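Local coordinates for uncharacterized conserved protein (Idiomarina loihiensis, PDB 2QSD), which is of unknown function but belongs to the DUF1543 family, with two stretches of its chain matching that family, at residues K9-Y14 with P35-T40. Residues are numbered along the deposited sequence; the frame is centred on the assembly and turned at random.
Sequences KLFLVY and PSMEET
Selenium over an aromatic ring is the central interaction here: Met37, deposited as selenomethionine, sets SE 4.3 Å from the centroid of the Phe11 ring, 16° off the ring normal. This Met-aromatic contact joins strand 9-17 to the loop between strand 26-34 and helix 41-47. Phe11 points toward the loop, its CG anti to the carbonyl carbon (chi1 -65°). Met37 starts with CG anti to its backbone N; its flexible, unbranched chain then bends at chi2 (43°) to lay SE over the ring, offset toward the rim, and again at chi3 to turn CE to Val13.

Apolar packing extends from this pair. Met37 CE reaches Val13 CG1 at 3.8 Å, where a short branched side chain offers a methyl to the methyl end of the longer one. The Thr40 side chain crosses that of Phe11 at about a right angle and brings CG2 to 3.9 Å from Phe11 CD1, while the far end of the ring rests against the backbone of Ser36 and Met37.

Among polar bonds, Met37 O accepts from both Thr40 N and Thr40 OG1, the hydroxyl lying in the carbonyl plane at 2.6 Å; threonine thus turns its oxygen to the loop and its methyl to the phenyl. Ser36 OG donates to Glu39 OE2 on its anti lone pair.

At the margin, Lys9 runs straight to CE, then bends to bring NZ 3.5 Å from Pro35 O, a polar approach not counted as a bond.

An alanine in place of Phe11 would remove the surface beneath SE and beside Thr40 CG2, and would probably loosen the loop's seat on the sheet. Since strand 9-17 pairs antiparallel with strand 26-34, Phe11 and Val32 joined through their backbones, the loop folds back over its own hairpin, held chiefly by apolar contacts, while the hydrogen bonds among residues 36 to 40 shape the turn itself.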
ATOM      1  N   LYS A   9      -7.281 -25.753  -0.730  1.00 46.41           N
ATOM      2  CA  LYS A   9      -8.040 -24.581  -1.110  1.00 45.51           C
ATOM      3  C   LYS A   9      -7.096 -23.503  -1.639  1.00 45.97           C
ATOM      4  O   LYS A   9      -5.975 -23.355  -1.151  1.00 44.49           O
ATOM      5  CB  LYS A   9      -8.808 -24.052   0.098  1.00 46.01           C
ATOM      6  CG  LYS A   9      -9.928 -24.960   0.605  1.00 53.81           C
ATOM      7  CD  LYS A   9     -10.453 -24.460   1.953  1.00 59.94           C
ATOM      8  CE  LYS A   9     -11.642 -25.262   2.447  1.00 78.36           C
ATOM      9  NZ  LYS A   9     -11.273 -26.668   2.787  1.00 96.77           N
ATOM     10  N   LEU A  10      -7.545 -22.765  -2.647  1.00 41.27           N
ATOM     11  CA  LEU A  10      -6.833 -21.581  -3.103  1.00 37.23           C
ATOM     12  C   LEU A  10      -7.354 -20.361  -2.348  1.00 39.14           C
ATOM     13  O   LEU A  10      -8.546 -20.037  -2.403  1.00 42.52           O
ATOM     14  CB  LEU A  10      -6.995 -21.382  -4.617  1.00 35.10           C
ATOM     15  CG  LEU A  10      -6.319 -20.140  -5.217  1.00 40.82           C
ATOM     16  CD1 LEU A  10      -4.795 -20.224  -5.125  1.00 50.28           C
ATOM     17  CD2 LEU A  10      -6.748 -19.916  -6.656  1.00 34.44           C
ATOM     18  N   PHE A  11      -6.453 -19.697  -1.637  1.00 33.42           N
ATOM     19  CA  PHE A  11      -6.785 -18.487  -0.912  1.00 34.37           C
ATOM     20  C   PHE A  11      -6.106 -17.281  -1.537  1.00 39.83           C
ATOM     21  O   PHE A  11      -4.937 -17.339  -1.934  1.00 39.68           O
ATOM     22  CB  PHE A  11      -6.330 -18.585   0.536  1.00 37.68           C
ATOM     23  CG  PHE A  11      -7.024 -19.648   1.339  1.00 37.61           C
ATOM     24  CD1 PHE A  11      -6.386 -20.859   1.603  1.00 33.93           C
ATOM     25  CD2 PHE A  11      -8.289 -19.422   1.880  1.00 38.18           C
ATOM     26  CE1 PHE A  11      -6.999 -21.835   2.382  1.00 39.04           C
ATOM     27  CE2 PHE A  11      -8.917 -20.393   2.654  1.00 38.02           C
ATOM     28  CZ  PHE A  11      -8.270 -21.603   2.906  1.00 42.75           C
ATOM     29  N   LEU A  12      -6.851 -16.189  -1.622  1.00 36.37           N
ATOM     30  CA  LEU A  12      -6.280 -14.894  -1.939  1.00 36.27           C
ATOM     31  C   LEU A  12      -6.258 -14.090  -0.642  1.00 41.44           C
ATOM     32  O   LEU A  12      -7.301 -13.830  -0.055  1.00 38.32           O
ATOM     33  CB  LEU A  12      -7.065 -14.249  -3.091  1.00 33.72           C
ATOM     34  CG  LEU A  12      -7.635 -12.843  -3.355  1.00 48.59           C
ATOM     35  CD1 LEU A  12      -6.994 -11.676  -2.641  1.00 51.06           C
ATOM     36  CD2 LEU A  12      -7.632 -12.598  -4.859  1.00 42.59           C
ATOM     37  N   VAL A  13      -5.059 -13.734  -0.184  1.00 44.01           N
ATOM     38  CA  VAL A  13      -4.879 -13.081   1.112  1.00 37.03           C
ATOM     39  C   VAL A  13      -4.316 -11.670   0.968  1.00 43.17           C
ATOM     40  O   VAL A  13      -3.444 -11.412   0.139  1.00 48.81           O
ATOM     41  CB  VAL A  13      -3.988 -13.916   2.085  1.00 40.03           C
ATOM     42  CG1 VAL A  13      -4.605 -15.265   2.373  1.00 45.19           C
ATOM     43  CG2 VAL A  13      -2.605 -14.125   1.534  1.00 47.70           C
ATOM     44  N   TYR A  14      -4.835 -10.757   1.774  1.00 42.34           N
ATOM     45  CA  TYR A  14      -4.378  -9.377   1.782  1.00 41.80           C
ATOM     46  C   TYR A  14      -3.599  -9.202   3.072  1.00 42.20           C
ATOM     47  O   TYR A  14      -4.151  -9.306   4.167  1.00 40.30           O
ATOM     48  CB  TYR A  14      -5.586  -8.452   1.732  1.00 44.40           C
ATOM     49  CG  TYR A  14      -5.312  -6.969   1.622  1.00 46.52           C
ATOM     50  CD1 TYR A  14      -4.702  -6.428   0.487  1.00 48.23           C
ATOM     51  CD2 TYR A  14      -5.723  -6.094   2.630  1.00 56.08           C
ATOM     52  CE1 TYR A  14      -4.470  -5.057   0.372  1.00 48.69           C
ATOM     53  CE2 TYR A  14      -5.500  -4.715   2.529  1.00 51.86           C
ATOM     54  CZ  TYR A  14      -4.874  -4.207   1.399  1.00 50.52           C
ATOM     55  OH  TYR A  14      -4.651  -2.857   1.296  1.00 49.19           O
ATOM     56  N   PRO A  35      -4.956 -26.805   3.024  1.00 50.16           N
ATOM     57  CA  PRO A  35      -6.214 -27.379   3.544  1.00 54.09           C
ATOM     58  C   PRO A  35      -6.962 -26.411   4.459  1.00 56.10           C
ATOM     59  O   PRO A  35      -8.193 -26.436   4.529  1.00 55.50           O
ATOM     60  CB  PRO A  35      -5.748 -28.594   4.361  1.00 54.49           C
ATOM     61  CG  PRO A  35      -4.301 -28.815   3.979  1.00 54.85           C
ATOM     62  CD  PRO A  35      -3.765 -27.497   3.554  1.00 46.75           C
ATOM     63  N   SER A  36      -6.207 -25.579   5.168  1.00 56.87           N
ATOM     64  CA  SER A  36      -6.776 -24.558   6.034  1.00 54.10           C
ATOM     65  C   SER A  36      -5.984 -23.269   5.884  1.00 52.01           C
ATOM     66  O   SER A  36      -4.914 -23.254   5.277  1.00 51.15           O
ATOM     67  CB  SER A  36      -6.771 -25.020   7.495  1.00 51.50           C
ATOM     68  OG  SER A  36      -5.449 -25.219   7.973  1.00 59.84           O
HETATM   69  N   MSE A  37      -6.524 -22.197   6.450  1.00 52.58           N
HETATM   70  CA  MSE A  37      -5.898 -20.890   6.434  1.00 46.04           C
HETATM   71  C   MSE A  37      -4.565 -20.886   7.201  1.00 55.59           C
HETATM   72  O   MSE A  37      -3.546 -20.423   6.674  1.00 52.83           O
HETATM   73  CB  MSE A  37      -6.888 -19.869   6.992  1.00 49.10           C
HETATM   74  CG  MSE A  37      -6.539 -18.414   6.749  1.00 69.36           C
HETATM   75 SE   MSE A  37      -5.869 -17.922   4.972  1.00 75.64          SE
HETATM   76  CE  MSE A  37      -4.375 -17.033   5.760  1.00 44.96           C
ATOM     77  N   GLU A  38      -4.572 -21.445   8.416  1.00 53.74           N
ATOM     78  CA  GLU A  38      -3.379 -21.542   9.273  1.00 54.87           C
ATOM     79  C   GLU A  38      -2.242 -22.346   8.652  1.00 52.23           C
ATOM     80  O   GLU A  38      -1.080 -22.143   8.989  1.00 57.76           O
ATOM     81  CB  GLU A  38      -3.729 -22.153  10.635  1.00 54.53           C
ATOM     82  CG  GLU A  38      -4.592 -21.273  11.528  1.00 58.88           C
ATOM     83  CD  GLU A  38      -4.722 -21.804  12.952  1.00 63.84           C
ATOM     84  OE1 GLU A  38      -4.425 -22.999  13.193  1.00 61.29           O
ATOM     85  OE2 GLU A  38      -5.131 -21.015  13.837  1.00 61.90           O
ATOM     86  N   GLU A  39      -2.577 -23.257   7.745  1.00 52.97           N
ATOM     87  CA  GLU A  39      -1.561 -24.056   7.069  1.00 59.24           C
ATOM     88  C   GLU A  39      -0.912 -23.337   5.887  1.00 52.75           C
ATOM     89  O   GLU A  39      -0.022 -23.886   5.242  1.00 53.79           O
ATOM     90  CB  GLU A  39      -2.120 -25.421   6.659  1.00 56.79           C
ATOM     91  CG  GLU A  39      -2.288 -26.377   7.838  1.00 65.21           C
ATOM     92  CD  GLU A  39      -2.801 -27.740   7.422  1.00 77.32           C
ATOM     93  OE1 GLU A  39      -1.982 -28.580   6.993  1.00 92.13           O
ATOM     94  OE2 GLU A  39      -4.023 -27.973   7.532  1.00 87.67           O
ATOM     95  N   THR A  40      -1.352 -22.110   5.611  1.00 52.01           N
ATOM     96  CA  THR A  40      -0.749 -21.302   4.553  1.00 47.90           C
ATOM     97  C   THR A  40       0.239 -20.271   5.108  1.00 47.75           C
ATOM     98  O   THR A  40       0.914 -19.579   4.335  1.00 40.38           O
ATOM     99  CB  THR A  40      -1.804 -20.579   3.691  1.00 46.94           C
ATOM    100  OG1 THR A  40      -2.432 -19.543   4.456  1.00 47.44           O
ATOM    101  CG2 THR A  40      -2.859 -21.551   3.165  1.00 43.50           C
TER